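PDB 1Y9Z: alkaline serine protease from Pseudoalteromonas sp., which probably cleaves peptide bonds in proteins as a cold-adapted serine endopeptidase of the subtilisin family. Local coordinates for residues H94-F99 with D115-S120. Sequence-based numbering, arbitrary orientation.
Sequences HIVKVF and DTCVNS. With PMS (phenylmethanesulfonic acid), chain H.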
# COMPACT_ATOMS: atom_id res chain seq x y z
N HIS A 94 4.26 -0.34 -18.90
CA HIS A 94 5.18 -1.36 -19.40
C HIS A 94 5.66 -2.16 -18.21
O HIS A 94 6.02 -1.60 -17.17
CB HIS A 94 6.38 -0.74 -20.12
CG HIS A 94 7.12 -1.72 -20.98
ND1 HIS A 94 6.61 -2.22 -22.15
CD2 HIS A 94 8.32 -2.32 -20.81
CE1 HIS A 94 7.45 -3.09 -22.67
NE2 HIS A 94 8.50 -3.17 -21.87
N ILE A 95 5.65 -3.48 -18.35
CA ILE A 95 6.04 -4.36 -17.27
C ILE A 95 7.36 -5.08 -17.51
O ILE A 95 7.59 -5.67 -18.57
CB ILE A 95 4.95 -5.45 -17.04
CG1 ILE A 95 3.58 -4.79 -16.83
CG2 ILE A 95 5.32 -6.31 -15.84
CD1 ILE A 95 3.50 -3.83 -15.66
N VAL A 96 8.25 -5.01 -16.52
CA VAL A 96 9.52 -5.72 -16.58
C VAL A 96 9.52 -6.55 -15.30
O VAL A 96 9.57 -6.01 -14.19
CB VAL A 96 10.74 -4.77 -16.59
CG1 VAL A 96 12.03 -5.59 -16.52
CG2 VAL A 96 10.74 -3.93 -17.86
N LYS A 97 9.41 -7.86 -15.47
CA LYS A 97 9.35 -8.80 -14.35
C LYS A 97 10.74 -9.28 -13.94
O LYS A 97 11.37 -10.06 -14.66
CB LYS A 97 8.47 -9.99 -14.75
CG LYS A 97 8.24 -11.02 -13.65
CD LYS A 97 7.42 -12.18 -14.20
CE LYS A 97 7.27 -13.31 -13.21
NZ LYS A 97 6.60 -14.48 -13.84
N VAL A 98 11.20 -8.82 -12.79
CA VAL A 98 12.52 -9.20 -12.29
C VAL A 98 12.45 -10.22 -11.16
O VAL A 98 13.46 -10.83 -10.80
CB VAL A 98 13.32 -7.97 -11.80
CG1 VAL A 98 13.56 -7.01 -12.96
CG2 VAL A 98 12.58 -7.27 -10.66
N PHE A 99 11.26 -10.41 -10.59
CA PHE A 99 11.08 -11.36 -9.49
C PHE A 99 10.20 -12.55 -9.81
O PHE A 99 9.15 -12.42 -10.45
CB PHE A 99 10.46 -10.68 -8.27
CG PHE A 99 11.30 -9.60 -7.66
CD1 PHE A 99 10.90 -8.27 -7.74
CD2 PHE A 99 12.47 -9.91 -6.98
CE1 PHE A 99 11.66 -7.26 -7.15
CE2 PHE A 99 13.24 -8.91 -6.39
CZ PHE A 99 12.83 -7.58 -6.47
N ASP A 115 17.10 -0.16 -18.42
CA ASP A 115 17.40 0.07 -19.84
C ASP A 115 16.24 -0.46 -20.68
O ASP A 115 15.81 0.18 -21.63
CB ASP A 115 18.68 -0.66 -20.27
CG ASP A 115 19.94 -0.06 -19.68
OD1 ASP A 115 19.95 1.15 -19.39
OD2 ASP A 115 20.93 -0.80 -19.53
N THR A 116 15.75 -1.65 -20.32
CA THR A 116 14.64 -2.26 -21.04
C THR A 116 13.39 -1.39 -20.96
O THR A 116 12.69 -1.18 -21.94
CB THR A 116 14.34 -3.67 -20.48
OG1 THR A 116 15.47 -4.51 -20.70
CG2 THR A 116 13.12 -4.28 -21.15
N CYS A 117 13.12 -0.87 -19.76
CA CYS A 117 11.98 0.00 -19.55
C CYS A 117 12.03 1.18 -20.53
O CYS A 117 11.02 1.54 -21.14
CB CYS A 117 12.00 0.56 -18.14
SG CYS A 117 11.29 -0.44 -16.81
N VAL A 118 13.20 1.78 -20.64
CA VAL A 118 13.41 2.94 -21.50
C VAL A 118 13.48 2.62 -22.99
O VAL A 118 12.76 3.21 -23.79
CB VAL A 118 14.69 3.70 -21.09
CG1 VAL A 118 14.95 4.85 -22.05
CG2 VAL A 118 14.55 4.22 -19.66
N ASN A 119 14.35 1.69 -23.36
CA ASN A 119 14.53 1.33 -24.77
C ASN A 119 13.40 0.52 -25.38
O ASN A 119 12.98 0.79 -26.51
CB ASN A 119 15.84 0.57 -24.96
CG ASN A 119 17.04 1.36 -24.50
OD1 ASN A 119 17.15 2.56 -24.76
ND2 ASN A 119 17.96 0.69 -23.81
N SER A 120 12.90 -0.46 -24.64
CA SER A 120 11.81 -1.30 -25.14
C SER A 120 10.43 -0.73 -24.82
O SER A 120 9.54 -0.74 -25.67
CB SER A 120 11.93 -2.71 -24.56
OG SER A 120 13.09 -3.36 -25.05
C PMS H . 9.70 -4.33 -0.44
S PMS H . 9.44 -2.58 -0.82
C1 PMS H . 10.67 -5.04 -1.41
C2 PMS H . 12.07 -5.06 -1.07
C3 PMS H . 13.01 -5.71 -1.94
C4 PMS H . 12.49 -6.32 -3.15
C5 PMS H . 11.12 -6.31 -3.49
C6 PMS H . 10.15 -5.67 -2.65
O2S PMS H . 10.71 -2.04 -1.29
O1S PMS H . 9.03 -1.88 0.38
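V96 presses its CG2 methyl against the helix that follows its strand, lying 3.7 Å from C117 SG and 4.1 Å from the CG2 methyl of T116. Its chi1 of 175° sets CG1 anti to the backbone N and CG2 anti to the carbonyl carbon, and it is CG2 that reaches both helix residues. T116 OG1 lies beside its own backbone N (chi1 -64°) and hydrogen-bonds back to A112 O one turn earlier, with the CG2 methyl turned to the valine. The sulfur of C117 is held in place by its disulfide to C27 on the neighbouring strand 25-30, so the helix is tied covalently to the sheet beside this apolar patch. Toward the end of the helix the packing slackens: the H94 ring has S120 C over one face, 4.3 Å from NE2, and S120 itself is exposed. Both ring nitrogens are hydrogen-bonded to threonine hydroxyls, ND1 to T46 OG1 and NE2 to T48 OG1. Beyond the helix contact, F99 CZ lies 3.6 Å from C4 of the bound phenylmethanesulfonic acid. Helix 110-119 links strand 92-100 to strand 125-128 across strand 25-30, a β-α-β crossover of the subtilase α/β core.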